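Local coordinates for protein nitrilotriacetate monooxygenase component B (Bacillus cereus ATCC 14579, PDB 3BPK) that probably binds FMN and acts as the flavin reductase-like component of a nitrilotriacetate monooxygenase system, at residues A31-A45 and D73-H87. Numbering follows the deposited sequence. Where two conformers were deposited one is given.
Sequences AFVTSVTKEGVLNGA and DTSRNAIEKGEFVVH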
ATOM      1  N   ALA B  31       0.933   7.592   4.902  1.00 14.31           N
ATOM      2  CA  ALA B  31       1.788   8.652   4.350  1.00 13.15           C
ATOM      3  C   ALA B  31       1.264  10.000   4.830  1.00 13.79           C
ATOM      4  O   ALA B  31       0.090  10.327   4.605  1.00 15.00           O
ATOM      5  CB  ALA B  31       1.786   8.616   2.815  1.00 15.07           C
ATOM      6  N   PHE B  32       2.129  10.813   5.451  1.00 13.55           N
ATOM      7  CA  PHE B  32       1.723  12.180   5.771  1.00 13.53           C
ATOM      8  C   PHE B  32       2.349  13.033   4.679  1.00 13.21           C
ATOM      9  O   PHE B  32       3.591  13.094   4.571  1.00 13.74           O
ATOM     10  CB  PHE B  32       2.208  12.606   7.144  1.00 14.05           C
ATOM     11  CG  PHE B  32       1.839  13.993   7.467  1.00 16.06           C
ATOM     12  CD1 PHE B  32       0.495  14.352   7.555  1.00 16.76           C
ATOM     13  CD2 PHE B  32       2.836  14.968   7.702  1.00 19.04           C
ATOM     14  CE1 PHE B  32       0.133  15.667   7.834  1.00 18.27           C
ATOM     15  CE2 PHE B  32       2.475  16.273   7.978  1.00 19.66           C
ATOM     16  CZ  PHE B  32       1.130  16.625   8.065  1.00 19.72           C
ATOM     17  N   VAL B  33       1.499  13.627   3.842  1.00 12.60           N
ATOM     18  CA  VAL B  33       1.991  14.231   2.582  1.00 13.22           C
ATOM     19  C   VAL B  33       1.815  15.741   2.596  1.00 14.13           C
ATOM     20  O   VAL B  33       0.689  16.233   2.826  1.00 13.94           O
ATOM     21  CB  VAL B  33       1.202  13.684   1.370  1.00 12.93           C
ATOM     22  CG1 VAL B  33       1.703  14.318   0.047  1.00 14.64           C
ATOM     23  CG2 VAL B  33       1.362  12.154   1.264  1.00 13.43           C
ATOM     24  N   THR B  34       2.916  16.468   2.339  1.00 14.05           N
ATOM     25  CA  THR B  34       2.838  17.937   2.210  1.00 13.42           C
ATOM     26  C   THR B  34       2.987  18.322   0.744  1.00 13.52           C
ATOM     27  O   THR B  34       3.674  17.649  -0.052  1.00 15.20           O
ATOM     28  CB  THR B  34       3.888  18.704   3.055  1.00 13.56           C
ATOM     29  OG1 THR B  34       5.209  18.234   2.751  1.00 14.60           O
ATOM     30  CG2 THR B  34       3.592  18.513   4.525  1.00 14.71           C
ATOM     31  N   SER B  35       2.331  19.424   0.397  1.00 14.79           N
ATOM     32  CA  SER B  35       2.273  19.893  -0.976  1.00 13.76           C
ATOM     33  C   SER B  35       1.957  21.387  -0.882  1.00 14.90           C
ATOM     34  O   SER B  35       1.516  21.872   0.178  1.00 15.81           O
ATOM     35  CB  SER B  35       1.166  19.132  -1.759  1.00 15.30           C
ATOM     36  OG  SER B  35      -0.135  19.385  -1.221  1.00 14.88           O
ATOM     37  N   VAL B  36       2.187  22.115  -1.974  1.00 14.87           N
ATOM     38  CA  VAL B  36       2.040  23.590  -1.931  1.00 15.10           C
ATOM     39  C   VAL B  36       1.075  24.049  -3.017  1.00 16.84           C
ATOM     40  O   VAL B  36       1.141  23.545  -4.149  1.00 17.64           O
ATOM     41  CB  VAL B  36       3.428  24.284  -2.084  1.00 15.42           C
ATOM     42  CG1 VAL B  36       3.258  25.814  -2.130  1.00 16.00           C
ATOM     43  CG2 VAL B  36       4.333  23.914  -0.880  1.00 17.82           C
ATOM     44  N   THR B  37       0.180  24.991  -2.661  1.00 16.76           N
ATOM     45  CA  THR B  37      -0.792  25.526  -3.635  1.00 18.66           C
ATOM     46  C   THR B  37      -0.140  26.557  -4.563  1.00 20.11           C
ATOM     47  O   THR B  37       0.978  27.023  -4.291  1.00 19.16           O
ATOM     48  CB  THR B  37      -1.990  26.212  -2.941  1.00 18.62           C
ATOM     49  OG1 THR B  37      -1.556  27.460  -2.348  1.00 20.20           O
ATOM     50  CG2 THR B  37      -2.638  25.326  -1.866  1.00 21.11           C
ATOM     51  N   LYS B  38      -0.848  26.941  -5.645  1.00 20.87           N
ATOM     52  CA  LYS B  38      -0.339  27.991  -6.526  0.70 22.09           C
ATOM     53  C   LYS B  38      -0.197  29.322  -5.770  1.00 22.03           C
ATOM     54  O   LYS B  38       0.592  30.196  -6.178  1.00 24.26           O
ATOM     55  CB  LYS B  38      -1.235  28.191  -7.751  0.70 22.82           C
ATOM     56  CG  LYS B  38      -1.115  27.112  -8.818  0.70 25.75           C
ATOM     57  CD  LYS B  38      -1.691  27.582 -10.160  0.70 26.88           C
ATOM     58  CE  LYS B  38      -3.140  28.085 -10.051  0.70 31.36           C
ATOM     59  NZ  LYS B  38      -3.984  27.391  -9.007  0.70 31.36           N
ATOM     60  N   GLU B  39      -0.934  29.470  -4.669  1.00 20.48           N
ATOM     61  CA  GLU B  39      -0.902  30.723  -3.875  1.00 20.87           C
ATOM     62  C   GLU B  39       0.192  30.706  -2.804  1.00 20.65           C
ATOM     63  O   GLU B  39       0.415  31.713  -2.121  1.00 20.21           O
ATOM     64  CB  GLU B  39      -2.255  30.959  -3.209  1.00 21.68           C
ATOM     65  CG  GLU B  39      -3.376  31.259  -4.199  1.00 24.75           C
ATOM     66  CD  GLU B  39      -3.787  30.061  -5.051  1.00 29.38           C
ATOM     67  OE1 GLU B  39      -3.806  28.908  -4.560  1.00 29.99           O
ATOM     68  OE2 GLU B  39      -4.087  30.290  -6.238  1.00 33.87           O
ATOM     69  N   GLY B  40       0.880  29.567  -2.679  1.00 20.39           N
ATOM     70  CA  GLY B  40       2.037  29.440  -1.775  1.00 19.44           C
ATOM     71  C   GLY B  40       1.774  28.792  -0.434  1.00 19.43           C
ATOM     72  O   GLY B  40       2.662  28.780   0.431  1.00 19.35           O
ATOM     73  N   VAL B  41       0.571  28.232  -0.259  1.00 18.87           N
ATOM     74  CA  VAL B  41       0.161  27.719   1.046  1.00 18.61           C
ATOM     75  C   VAL B  41       0.581  26.252   1.197  1.00 18.17           C
ATOM     76  O   VAL B  41       0.464  25.478   0.237  1.00 18.07           O
ATOM     77  CB  VAL B  41      -1.335  27.888   1.254  1.00 19.03           C
ATOM     78  CG1 VAL B  41      -1.790  27.169   2.522  1.00 21.18           C
ATOM     79  CG2 VAL B  41      -1.695  29.414   1.273  1.00 20.08           C
ATOM     80  N   LEU B  42       1.113  25.899   2.371  1.00 18.17           N
ATOM     81  CA  LEU B  42       1.587  24.533   2.617  1.00 17.16           C
ATOM     82  C   LEU B  42       0.447  23.654   3.156  1.00 17.32           C
ATOM     83  O   LEU B  42       0.006  23.827   4.286  1.00 17.70           O
ATOM     84  CB  LEU B  42       2.751  24.551   3.613  1.00 17.33           C
ATOM     85  CG  LEU B  42       3.413  23.209   3.920  1.00 15.90           C
ATOM     86  CD1 LEU B  42       4.013  22.607   2.645  1.00 15.65           C
ATOM     87  CD2 LEU B  42       4.475  23.366   5.010  1.00 18.10           C
ATOM     88  N   ASN B  43      -0.014  22.707   2.339  1.00 17.13           N
ATOM     89  CA  ASN B  43      -1.031  21.776   2.758  1.00 17.31           C
ATOM     90  C   ASN B  43      -0.379  20.511   3.304  1.00 16.67           C
ATOM     91  O   ASN B  43       0.772  20.169   2.925  1.00 16.43           O
ATOM     92  CB  ASN B  43      -1.920  21.384   1.562  1.00 17.07           C
ATOM     93  CG  ASN B  43      -2.960  22.441   1.204  1.00 18.90           C
ATOM     94  OD1 ASN B  43      -3.069  22.814   0.052  1.00 19.11           O
ATOM     95  ND2 ASN B  43      -3.755  22.894   2.201  1.00 21.00           N
ATOM     96  N   GLY B  44      -1.116  19.790   4.153  1.00 16.22           N
ATOM     97  CA  GLY B  44      -0.679  18.465   4.635  1.00 16.13           C
ATOM     98  C   GLY B  44      -1.899  17.640   4.949  1.00 16.62           C
ATOM     99  O   GLY B  44      -2.925  18.155   5.434  1.00 17.91           O
ATOM    100  N   ALA B  45      -1.773  16.344   4.673  1.00 14.95           N
ATOM    101  CA  ALA B  45      -2.853  15.389   5.001  1.00 15.65           C
ATOM    102  C   ALA B  45      -2.324  13.974   5.019  1.00 14.99           C
ATOM    103  O   ALA B  45      -1.334  13.687   4.362  1.00 14.43           O
ATOM    104  CB  ALA B  45      -3.976  15.507   4.004  1.00 16.09           C
ATOM    105  N   ASP B  73      -6.879  18.819  -2.956  1.00 23.82           N
ATOM    106  CA  ASP B  73      -5.747  19.736  -2.904  0.60 22.31           C
ATOM    107  C   ASP B  73      -4.410  19.011  -3.111  1.00 20.84           C
ATOM    108  O   ASP B  73      -3.546  19.450  -3.881  1.00 20.17           O
ATOM    109  CB  ASP B  73      -5.717  20.445  -1.545  0.60 22.99           C
ATOM    110  CG  ASP B  73      -6.755  21.560  -1.429  0.60 25.50           C
ATOM    111  OD1 ASP B  73      -7.327  21.968  -2.454  0.60 27.81           O
ATOM    112  OD2 ASP B  73      -6.982  22.031  -0.302  0.60 26.69           O
ATOM    113  N   THR B  74      -4.241  17.896  -2.403  1.00 18.90           N
ATOM    114  CA  THR B  74      -2.929  17.218  -2.464  1.00 17.94           C
ATOM    115  C   THR B  74      -2.580  16.832  -3.906  1.00 17.90           C
ATOM    116  O   THR B  74      -1.441  17.038  -4.351  1.00 18.30           O
ATOM    117  CB  THR B  74      -2.884  15.983  -1.531  1.00 17.99           C
ATOM    118  OG1 THR B  74      -3.038  16.417  -0.171  1.00 19.14           O
ATOM    119  CG2 THR B  74      -1.588  15.177  -1.720  1.00 19.06           C
ATOM    120  N   SER B  75      -3.546  16.266  -4.653  1.00 17.39           N
ATOM    121  CA  SER B  75      -3.284  15.878  -6.046  0.60 17.41           C
ATOM    122  C   SER B  75      -3.079  17.059  -6.968  1.00 17.59           C
ATOM    123  O   SER B  75      -2.167  17.062  -7.822  1.00 17.52           O
ATOM    124  CB  SER B  75      -4.432  15.019  -6.574  0.60 17.26           C
ATOM    125  OG  SER B  75      -4.491  13.884  -5.767  0.60 16.83           O
ATOM    126  N   ARG B  76      -3.955  18.064  -6.828  1.00 18.73           N
ATOM    127  CA  ARG B  76      -3.795  19.306  -7.600  0.60 19.33           C
ATOM    128  C   ARG B  76      -2.416  19.913  -7.394  1.00 18.76           C
ATOM    129  O   ARG B  76      -1.739  20.313  -8.350  1.00 18.67           O
ATOM    130  CB  ARG B  76      -4.811  20.378  -7.196  0.60 21.27           C
ATOM    131  CG  ARG B  76      -6.181  20.194  -7.737  0.60 23.85           C
ATOM    132  CD  ARG B  76      -6.863  21.556  -7.882  0.60 30.26           C
ATOM    133  NE  ARG B  76      -6.996  22.300  -6.620  0.60 26.50           N
ATOM    134  CZ  ARG B  76      -8.047  22.220  -5.800  0.60 41.07           C
ATOM    135  NH1 ARG B  76      -8.090  22.946  -4.680  0.60 33.09           N
ATOM    136  NH2 ARG B  76      -9.056  21.400  -6.090  0.60 32.89           N
ATOM    137  N   ASN B  77      -2.007  20.014  -6.130  1.00 16.94           N
ATOM    138  CA  ASN B  77      -0.724  20.651  -5.793  1.00 16.50           C
ATOM    139  C   ASN B  77       0.451  19.801  -6.298  1.00 16.00           C
ATOM    140  O   ASN B  77       1.446  20.342  -6.763  1.00 17.14           O
ATOM    141  CB  ASN B  77      -0.582  20.754  -4.279  1.00 16.33           C
ATOM    142  CG  ASN B  77      -1.583  21.706  -3.637  1.00 16.65           C
ATOM    143  OD1 ASN B  77      -2.267  22.501  -4.307  1.00 19.23           O
ATOM    144  ND2 ASN B  77      -1.640  21.659  -2.322  1.00 18.06           N
ATOM    145  N   ALA B  78       0.332  18.469  -6.185  1.00 15.82           N
ATOM    146  CA  ALA B  78       1.410  17.595  -6.645  1.00 17.07           C
ATOM    147  C   ALA B  78       1.576  17.694  -8.157  1.00 17.35           C
ATOM    148  O   ALA B  78       2.692  17.693  -8.662  1.00 18.14           O
ATOM    149  CB  ALA B  78       1.155  16.151  -6.233  1.00 16.96           C
ATOM    150  N   ILE B  79       0.458  17.776  -8.881  1.00 18.17           N
ATOM    151  CA  ILE B  79       0.549  17.855 -10.328  1.00 20.04           C
ATOM    152  C   ILE B  79       1.083  19.225 -10.770  1.00 20.74           C
ATOM    153  O   ILE B  79       1.946  19.313 -11.682  1.00 21.72           O
ATOM    154  CB  ILE B  79      -0.841  17.581 -10.952  1.00 19.88           C
ATOM    155  CG1 ILE B  79      -1.209  16.112 -10.731  1.00 21.96           C
ATOM    156  CG2 ILE B  79      -0.835  17.979 -12.448  1.00 22.12           C
ATOM    157  CD1 ILE B  79      -2.686  15.798 -11.027  1.00 22.86           C
ATOM    158  N   GLU B  80       0.577  20.287 -10.128  1.00 21.80           N
ATOM    159  CA  GLU B  80       0.977  21.647 -10.481  0.70 22.70           C
ATOM    160  C   GLU B  80       2.465  21.884 -10.263  1.00 22.74           C
ATOM    161  O   GLU B  80       3.154  22.385 -11.171  1.00 24.31           O
ATOM    162  CB  GLU B  80       0.135  22.653  -9.694  0.70 23.31           C
ATOM    163  CG  GLU B  80       0.437  24.149  -9.974  0.70 27.00           C
ATOM    164  CD  GLU B  80       0.478  24.540 -11.457  0.70 31.93           C
ATOM    165  OE1 GLU B  80      -0.287  23.971 -12.288  0.70 36.22           O
ATOM    166  OE2 GLU B  80       1.284  25.446 -11.788  0.70 34.67           O
ATOM    167  N   LYS B  81       2.971  21.522  -9.072  1.00 21.02           N
ATOM    168  CA  LYS B  81       4.416  21.676  -8.744  1.00 21.05           C
ATOM    169  C   LYS B  81       5.301  20.545  -9.272  1.00 20.05           C
ATOM    170  O   LYS B  81       6.519  20.731  -9.420  1.00 20.25           O
ATOM    171  CB  LYS B  81       4.680  21.774  -7.242  1.00 22.28           C
ATOM    172  CG  LYS B  81       4.037  22.935  -6.481  1.00 25.14           C
ATOM    173  CD  LYS B  81       4.613  24.246  -6.840  1.00 28.44           C
ATOM    174  CE  LYS B  81       4.342  25.268  -5.749  1.00 29.58           C
ATOM    175  NZ  LYS B  81       4.758  26.616  -6.286  1.00 31.25           N
ATOM    176  N   GLY B  82       4.708  19.376  -9.516  1.00 18.60           N
ATOM    177  CA  GLY B  82       5.468  18.169  -9.837  1.00 17.97           C
ATOM    178  C   GLY B  82       6.295  17.640  -8.667  1.00 16.22           C
ATOM    179  O   GLY B  82       7.256  16.875  -8.862  1.00 17.08           O
ATOM    180  N   GLU B  83       5.919  18.031  -7.449  1.00 16.28           N
ATOM    181  CA  GLU B  83       6.751  17.798  -6.238  1.00 16.69           C
ATOM    182  C   GLU B  83       5.840  17.646  -5.041  1.00 16.36           C
ATOM    183  O   GLU B  83       4.775  18.276  -4.978  1.00 15.91           O
ATOM    184  CB  GLU B  83       7.653  19.041  -5.965  1.00 17.97           C
ATOM    185  CG  GLU B  83       8.667  19.316  -7.078  1.00 19.37           C
ATOM    186  CD  GLU B  83       9.450  20.590  -6.832  1.00 20.15           C
ATOM    187  OE1 GLU B  83       9.018  21.377  -5.972  1.00 23.60           O
ATOM    188  OE2 GLU B  83      10.480  20.771  -7.514  1.00 26.78           O
ATOM    189  N   PHE B  84       6.281  16.843  -4.072  1.00 15.58           N
ATOM    190  CA  PHE B  84       5.572  16.713  -2.795  1.00 14.87           C
ATOM    191  C   PHE B  84       6.483  15.989  -1.831  1.00 13.99           C
ATOM    192  O   PHE B  84       7.466  15.364  -2.259  1.00 14.71           O
ATOM    193  CB  PHE B  84       4.203  15.986  -2.957  1.00 14.69           C
ATOM    194  CG  PHE B  84       4.282  14.615  -3.624  1.00 15.80           C
ATOM    195  CD1 PHE B  84       4.273  13.439  -2.840  1.00 15.90           C
ATOM    196  CD2 PHE B  84       4.338  14.489  -5.027  1.00 14.90           C
ATOM    197  CE1 PHE B  84       4.315  12.169  -3.455  1.00 16.96           C
ATOM    198  CE2 PHE B  84       4.363  13.218  -5.628  1.00 15.48           C
ATOM    199  CZ  PHE B  84       4.356  12.077  -4.853  1.00 16.14           C
ATOM    200  N   VAL B  85       6.201  16.096  -0.530  1.00 13.93           N
ATOM    201  CA  VAL B  85       7.033  15.355   0.437  1.00 13.61           C
ATOM    202  C   VAL B  85       6.181  14.283   1.119  1.00 13.75           C
ATOM    203  O   VAL B  85       5.059  14.577   1.587  1.00 13.28           O
ATOM    204  CB  VAL B  85       7.634  16.310   1.515  1.00 14.10           C
ATOM    205  CG1 VAL B  85       8.543  15.542   2.522  1.00 14.26           C
ATOM    206  CG2 VAL B  85       8.484  17.438   0.861  1.00 14.19           C
ATOM    207  N   VAL B  86       6.742  13.076   1.237  1.00 12.80           N
ATOM    208  CA  VAL B  86       6.054  11.977   1.915  1.00 13.16           C
ATOM    209  C   VAL B  86       6.775  11.711   3.231  1.00 13.02           C
ATOM    210  O   VAL B  86       7.986  11.420   3.222  1.00 13.85           O
ATOM    211  CB  VAL B  86       6.045  10.699   1.054  1.00 14.23           C
ATOM    212  CG1 VAL B  86       5.412   9.543   1.876  1.00 16.08           C
ATOM    213  CG2 VAL B  86       5.266  10.950  -0.238  1.00 15.83           C
ATOM    214  N   HIS B  87       6.046  11.804   4.342  1.00 12.10           N
ATOM    215  CA  HIS B  87       6.626  11.566   5.651  1.00 12.61           C
ATOM    216  C   HIS B  87       6.089  10.253   6.194  1.00 13.18           C
ATOM    217  O   HIS B  87       4.895   9.931   6.021  1.00 14.19           O
ATOM    218  CB  HIS B  87       6.219  12.668   6.650  1.00 14.22           C
ATOM    219  CG  HIS B  87       6.547  14.052   6.184  1.00 13.08           C
ATOM    220  ND1 HIS B  87       5.773  14.715   5.251  1.00 12.69           N
ATOM    221  CD2 HIS B  87       7.531  14.923   6.554  1.00 14.93           C
ATOM    222  CE1 HIS B  87       6.280  15.932   5.049  1.00 14.53           C
ATOM    223  NE2 HIS B  87       7.359  16.073   5.810  1.00 15.13           N
TER
HETATM  224  O   HOH W   1      -0.878  17.760   0.901  1.00 17.93           O
HETATM  225  O   HOH W   2       3.072  20.438  -4.271  1.00 17.34           O
HETATM  226  O   HOH W   3       3.458  28.463  -4.961  1.00 32.56           O
HETATM  227  O   HOH W   4      -5.472  24.092  -0.372  1.00 25.27           O
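Asn77 of helix 73-81 is the knob of this contact, pushed into a hollow between Ser35 and Asn43 on one side and the Val36-Thr37 backbone on another. Its ND2 spends both hydrogens there, on Ser35 OG at 2.9 Å and on the in-plane lone pair of Asn43 OD1 at 3.0 Å, while CB rests against Val36 O. Ser35 can meet it because OG stands between its own backbone N and carbonyl carbon (chi1 63°), facing the helix. A water fills the next dip along, joining Ser35 OG, Val33 O and Thr74 OG1, the last also bonded to Tyr47. Beyond it, Val33 CG1 fits between Thr74 CG2 and the Phe84 ring, 3.8 Å from the methyl. Towards the hairpin turn, the bent Lys81 chain lays CE against Val36 CG1.

Past Gly82 the chain reverses into strand 83-87, which pairs antiparallel with strand 31-36 in the central sheet of this flavin reductase-like domain. On the sheet face carrying Phe32, Thr34 and His87, the imidazole leans obliquely against the phenyl ring, planes 51° apart. Phe32 O takes two bonds, from His87 N and from ND1, both 2.8 Å, arriving from opposite faces of its carbonyl plane. Thr34 OG1 lies at the imidazole edge, 3.4 Å from CE1, and bonds to Pro127 O; His87 NE2 accepts from the backbone N of Val129.

With both ring nitrogens engaged, the imidazole's rotation is fixed, and two acceptors fix that of the Asn77 amide; directional polar bonds thus seat the helix over the Val33 and Ser35 face and hold strand 83-87 alongside strand 31-36, with His87 on the opposite face.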